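Side-chain contacts in histone acetyltransferase HPA2 and related acetyltransferases (Corynebacterium glutamicum ATCC 13032, PDB 2QEC), which probably transfers an acyl group, most likely acetyl from acetyl-coenzyme A, as a member of the GNAT family: residues 15-20 with 51-56; 33-38 with 42-47. The protein carries 1 engineered substitution. All coordinates share one frame; numbering follows the deposited sequence.

Interaction 1: residues 15-20 with 51-56; sequences PKIVDV and LQIEKQ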
loop_
_atom_site.group_PDB
_atom_site.type_symbol
_atom_site.label_atom_id
_atom_site.label_comp_id
_atom_site.label_asym_id
_atom_site.label_seq_id
_atom_site.Cartn_x
_atom_site.Cartn_y
_atom_site.Cartn_z
ATOM N N PRO A 15 9.262 20.304 26.596
ATOM C CA PRO A 15 10.294 21.240 26.144
ATOM C C PRO A 15 11.542 20.618 25.523
ATOM O O PRO A 15 12.003 21.081 24.480
ATOM C CB PRO A 15 10.633 22.020 27.409
ATOM C CG PRO A 15 9.393 22.008 28.173
ATOM C CD PRO A 15 8.804 20.647 27.941
ATOM N N LYS A 16 12.085 19.576 26.144
ATOM C CA LYS A 16 13.301 18.944 25.643
ATOM C C LYS A 16 13.014 18.214 24.355
ATOM O O LYS A 16 13.817 18.165 23.421
ATOM C CB LYS A 16 13.851 17.961 26.689
ATOM C CG LYS A 16 15.100 17.219 26.234
ATOM C CD LYS A 16 16.319 18.145 26.235
ATOM C CE LYS A 16 17.485 17.497 25.495
ATOM N NZ LYS A 16 17.860 16.244 26.208
ATOM N N ILE A 17 11.859 17.623 24.310
ATOM C CA ILE A 17 11.412 16.908 23.094
ATOM C C ILE A 17 11.426 17.877 21.880
ATOM O O ILE A 17 11.994 17.572 20.825
ATOM C CB ILE A 17 10.047 16.299 23.348
ATOM C CG1 ILE A 17 10.187 15.016 24.175
ATOM C CG2 ILE A 17 9.338 15.950 22.063
ATOM C CD1 ILE A 17 8.916 14.478 24.655
ATOM N N VAL A 18 10.850 19.057 22.069
ATOM C CA VAL A 18 10.811 20.089 21.014
ATOM C C VAL A 18 12.223 20.537 20.673
ATOM O O VAL A 18 12.562 20.686 19.507
ATOM C CB VAL A 18 9.934 21.253 21.428
ATOM C CG1 VAL A 18 10.081 22.440 20.449
ATOM C CG2 VAL A 18 8.469 20.814 21.563
ATOM N N ASP A 19 13.063 20.756 21.685
ATOM C CA ASP A 19 14.474 21.091 21.460
ATOM C C ASP A 19 15.144 20.065 20.572
ATOM O O ASP A 19 15.934 20.417 19.682
ATOM C CB ASP A 19 15.286 21.126 22.747
ATOM C CG ASP A 19 14.981 22.317 23.618
ATOM O OD1 ASP A 19 14.385 23.308 23.144
ATOM O OD2 ASP A 19 15.332 22.232 24.802
ATOM N N VAL A 20 14.883 18.795 20.843
ATOM C CA VAL A 20 15.475 17.689 20.038
ATOM C C VAL A 20 14.972 17.658 18.570
ATOM O O VAL A 20 15.751 17.498 17.616
ATOM C CB VAL A 20 15.265 16.308 20.719
ATOM C CG1 VAL A 20 15.739 15.209 19.841
ATOM C CG2 VAL A 20 16.079 16.247 22.047
ATOM N N LEU A 51 2.973 22.802 18.603
ATOM C CA LEU A 51 1.565 22.632 18.256
ATOM C C LEU A 51 1.192 21.182 17.904
ATOM O O LEU A 51 0.154 20.688 18.339
ATOM C CB LEU A 51 1.235 23.533 17.071
ATOM C CG LEU A 51 -0.195 23.499 16.525
ATOM C CD1 LEU A 51 -1.148 24.225 17.459
ATOM C CD2 LEU A 51 -0.232 24.112 15.162
ATOM N N GLN A 52 2.027 20.524 17.104
ATOM C CA GLN A 52 1.809 19.124 16.740
ATOM C C GLN A 52 1.807 18.232 17.994
ATOM O O GLN A 52 0.933 17.404 18.156
ATOM C CB GLN A 52 2.851 18.642 15.714
ATOM C CG GLN A 52 2.515 18.989 14.264
ATOM C CD GLN A 52 3.663 18.750 13.309
ATOM O OE1 GLN A 52 4.808 18.643 13.709
ATOM N NE2 GLN A 52 3.351 18.648 12.035
ATOM N N ILE A 53 2.768 18.415 18.882
ATOM C CA ILE A 53 2.809 17.649 20.127
ATOM C C ILE A 53 1.592 17.912 21.001
ATOM O O ILE A 53 0.965 16.991 21.515
ATOM C CB ILE A 53 4.082 17.977 20.916
ATOM C CG1 ILE A 53 5.283 17.331 20.233
ATOM C CG2 ILE A 53 3.978 17.526 22.411
ATOM C CD1 ILE A 53 6.587 17.861 20.766
ATOM N N GLU A 54 1.253 19.181 21.149
ATOM C CA GLU A 54 0.231 19.602 22.092
ATOM C C GLU A 54 -1.159 19.164 21.641
ATOM O O GLU A 54 -1.951 18.679 22.454
ATOM C CB GLU A 54 0.318 21.118 22.252
ATOM C CG GLU A 54 -0.707 21.763 23.143
ATOM C CD GLU A 54 -0.838 23.245 22.841
ATOM O OE1 GLU A 54 0.171 23.974 22.996
ATOM O OE2 GLU A 54 -1.943 23.666 22.436
ATOM N N LYS A 55 -1.428 19.297 20.345
ATOM C CA LYS A 55 -2.772 19.118 19.798
ATOM C C LYS A 55 -2.981 17.828 19.016
ATOM O O LYS A 55 -4.104 17.502 18.683
ATOM C CB LYS A 55 -3.118 20.303 18.884
ATOM C CG LYS A 55 -3.186 21.655 19.601
ATOM C CD LYS A 55 -4.501 21.827 20.350
ATOM C CE LYS A 55 -4.703 23.258 20.865
ATOM N NZ LYS A 55 -6.149 23.588 21.103
ATOM N N GLN A 56 -1.919 17.096 18.708
ATOM C CA GLN A 56 -2.066 15.873 17.929
ATOM C C GLN A 56 -1.461 14.661 18.622
ATOM O O GLN A 56 -2.150 13.676 18.857
ATOM C CB GLN A 56 -1.404 16.056 16.583
ATOM C CG GLN A 56 -1.695 14.976 15.570
ATOM C CD GLN A 56 -1.133 15.345 14.204
ATOM O OE1 GLN A 56 -0.728 16.501 13.962
ATOM N NE2 GLN A 56 -1.119 14.370 13.292
#
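Ile-53 reaches from its helix with a single methyl, CD1, and sets it against two side chains of residues 15-20. CD1 lies 3.6 Å from CG2 of Ile-17 and equally 3.6 Å from CG2 of Val-18, so one carbon touches two successive residues of the facing helix. The apolar contact is made wholly by these methyl groups, and Ile-53 meets both side chains at a slant. Ile-53 suits the task because its extended outer arm (chi2 167°) carries CD1 across a backbone separation of 8.4 Å between CA of Val-18 and CA of Ile-53. On the other side, shorter branches suffice: in Ile-17, chi1 of -78° places CG1 beside the backbone N and leaves the touching CG2 anti to it, whereas in Val-18 the touching CG2 sits beside the N. All three residues are buried, and Ile-17 and Ile-53 both also pack on Ile-63 of strand 61-67, which joins the helix pair to the sheet.

Polar groups are kept to other sides of the helices. Glu-54 forms a salt bridge with Arg-97, and Gln-52 OE1 is hydrogen-bonded to the hydroxyl of Tyr-129.

Within residues 51-56 the helix includes a wider, pi-type turn at 53-56, beginning at the contact residue itself. Two helices that follow the first strand and precede the second along the chain, packed together beside the central sheet, are characteristic of the GNAT acetyltransferase fold.

Interaction 2: residues 33-38 with 42-47; sequences RWIPQP and SAKLRA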
loop_
_atom_site.group_PDB
_atom_site.type_symbol
_atom_site.label_atom_id
_atom_site.label_comp_id
_atom_site.label_asym_id
_atom_site.label_seq_id
_atom_site.Cartn_x
_atom_site.Cartn_y
_atom_site.Cartn_z
ATOM N N ARG A 33 10.600 23.337 3.524
ATOM C CA ARG A 33 9.589 23.540 2.468
ATOM C C ARG A 33 8.229 24.048 2.944
ATOM O O ARG A 33 7.546 24.714 2.183
ATOM C CB ARG A 33 9.322 22.231 1.717
ATOM C CG ARG A 33 8.723 21.103 2.623
ATOM C CD ARG A 33 8.360 19.845 1.830
ATOM N NE ARG A 33 8.056 18.681 2.675
ATOM C CZ ARG A 33 7.750 17.477 2.184
ATOM N NH1 ARG A 33 7.696 17.283 0.862
ATOM N NH2 ARG A 33 7.483 16.463 3.010
ATOM N N TRP A 34 7.814 23.692 4.161
ATOM C CA TRP A 34 6.535 24.166 4.712
ATOM C C TRP A 34 6.663 25.522 5.404
ATOM O O TRP A 34 5.713 26.297 5.448
ATOM C CB TRP A 34 5.940 23.176 5.732
ATOM C CG TRP A 34 5.684 21.825 5.186
ATOM C CD1 TRP A 34 6.134 20.640 5.701
ATOM C CD2 TRP A 34 4.939 21.497 4.006
ATOM N NE1 TRP A 34 5.712 19.595 4.915
ATOM C CE2 TRP A 34 4.979 20.090 3.866
ATOM C CE3 TRP A 34 4.242 22.253 3.047
ATOM C CZ2 TRP A 34 4.342 19.418 2.804
ATOM C CZ3 TRP A 34 3.618 21.586 1.982
ATOM C CH2 TRP A 34 3.675 20.181 1.875
ATOM N N ILE A 35 7.821 25.804 5.969
ATOM C CA ILE A 35 7.957 27.018 6.765
ATOM C C ILE A 35 8.553 28.136 5.885
ATOM O O ILE A 35 9.608 27.942 5.297
ATOM C CB ILE A 35 8.778 26.709 7.995
ATOM C CG1 ILE A 35 7.941 25.799 8.922
ATOM C CG2 ILE A 35 9.166 27.977 8.761
ATOM C CD1 ILE A 35 8.723 24.928 9.665
ATOM N N PRO A 36 7.852 29.280 5.752
ATOM C CA PRO A 36 8.453 30.446 5.089
ATOM C C PRO A 36 9.818 30.837 5.643
ATOM O O PRO A 36 10.008 30.930 6.857
ATOM C CB PRO A 36 7.430 31.564 5.329
ATOM C CG PRO A 36 6.138 30.838 5.416
ATOM C CD PRO A 36 6.460 29.548 6.142
ATOM N N GLN A 37 10.756 31.060 4.722
ATOM C CA GLN A 37 12.130 31.336 5.067
ATOM C C GLN A 37 12.474 32.784 4.758
ATOM O O GLN A 37 11.813 33.434 3.945
ATOM C CB GLN A 37 13.072 30.399 4.318
ATOM C CG GLN A 37 12.861 28.956 4.601
ATOM C CD GLN A 37 13.182 28.576 5.995
ATOM O OE1 GLN A 37 14.295 28.813 6.462
ATOM N NE2 GLN A 37 12.201 28.014 6.709
ATOM N N PRO A 38 13.490 33.320 5.446
ATOM C CA PRO A 38 14.193 32.712 6.555
ATOM C C PRO A 38 13.373 32.567 7.830
ATOM O O PRO A 38 12.324 33.199 7.999
ATOM C CB PRO A 38 15.370 33.656 6.797
ATOM C CG PRO A 38 15.067 34.860 6.134
ATOM C CD PRO A 38 14.054 34.623 5.086
ATOM N N SER A 42 15.074 29.179 14.052
ATOM C CA SER A 42 14.082 28.137 13.845
ATOM C C SER A 42 12.819 28.322 14.679
ATOM O O SER A 42 12.202 27.339 15.090
ATOM C CB SER A 42 14.692 26.750 14.094
ATOM O OG SER A 42 15.751 26.532 13.175
ATOM N N ALA A 43 12.413 29.577 14.868
ATOM C CA ALA A 43 11.319 29.909 15.787
ATOM C C ALA A 43 9.958 29.427 15.300
ATOM O O ALA A 43 9.120 28.989 16.085
ATOM C CB ALA A 43 11.294 31.436 16.019
ATOM N N LYS A 44 9.739 29.515 13.996
ATOM C CA LYS A 44 8.486 29.068 13.405
ATOM C C LYS A 44 8.445 27.524 13.374
ATOM O O LYS A 44 7.420 26.925 13.688
ATOM C CB LYS A 44 8.290 29.661 12.011
ATOM C CG LYS A 44 8.089 31.180 12.026
ATOM C CD LYS A 44 7.933 31.781 10.605
ATOM C CE LYS A 44 9.267 31.939 9.858
ATOM N NZ LYS A 44 9.183 32.905 8.673
ATOM N N LEU A 45 9.575 26.889 13.085
ATOM C CA LEU A 45 9.657 25.411 13.139
ATOM C C LEU A 45 9.379 24.891 14.544
ATOM O O LEU A 45 8.662 23.896 14.723
ATOM C CB LEU A 45 11.045 24.946 12.721
ATOM C CG LEU A 45 11.361 23.431 12.728
ATOM C CD1 LEU A 45 10.452 22.735 11.796
ATOM C CD2 LEU A 45 12.776 23.181 12.326
ATOM N N ARG A 46 10.009 25.532 15.524
ATOM C CA ARG A 46 9.746 25.280 16.931
ATOM C C ARG A 46 8.263 25.382 17.301
ATOM O O ARG A 46 7.712 24.471 17.916
ATOM C CB ARG A 46 10.555 26.225 17.791
ATOM C CG ARG A 46 10.324 25.947 19.294
ATOM C CD ARG A 46 11.181 26.833 20.175
ATOM N NE ARG A 46 12.590 26.567 19.917
ATOM C CZ ARG A 46 13.311 25.597 20.476
ATOM N NH1 ARG A 46 12.783 24.773 21.390
ATOM N NH2 ARG A 46 14.597 25.486 20.119
ATOM N N ALA A 47 7.604 26.458 16.870
ATOM C CA ALA A 47 6.171 26.636 17.089
ATOM C C ALA A 47 5.370 25.503 16.450
ATOM O O ALA A 47 4.419 25.023 17.048
ATOM C CB ALA A 47 5.704 27.983 16.546
#
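Ile-35 and Lys-44 run past one another in opposite directions, CG2 of the isoleucine lying 3.8 Å from CB of the lysine. Against Leu-45 the same isoleucine stands at about a right angle: its CD1 meets CD1 of Leu-45 at 3.5 Å and also rests close to the leucine backbone at CA. A branched residue fits here because its two arms serve two neighbours, one the lysine stem and the other the buried leucine, which packs further on Phe-31.

Beyond this apolar stem the lysine chain bends at chi3 (-78°) and delivers its ammonium group to the loop backbone. NZ donates to Pro-36 O at 2.8 Å, from above the carbonyl plane, and to Pro-38 O at 3.2 Å, there tilted less from the plane of Pro-38's own carbonyl. Gln-37, between these prolines, turns its amide back to the loop, NE2 bonding to Ile-35 O at 3.0 Å with that oxygen nearly in the amide plane.

Lysine thus combines a greasy stem with a donor able to serve several acceptors. Joining two carbonyls on either side of Gln-37 through one cation ties the proline-rich turn, with its cis peptide before Pro-38, to the first turn of the helix.

Overall arrangement
Interaction 2 is nested inside the chain segment closed by interaction 1, and both use helix 43-60: its first turn in interaction 2, a later part in interaction 1. Their centres are about 14 Å apart. They meet directly through Arg-46, whose NH1 forms a 2.8 Å salt bridge with OD1 of Asp-19 and packs on Val-18. Interaction 1 lies deeper, about 12 Å from the chain centre and next to strand 61-67, whereas interaction 2, about 17 Å from it, is partly exposed. Helix 43-60 therefore connects helix 14-25 and the sheet with the loop that follows helix 29-32, uniting the N-terminal helical part of this GNAT fold.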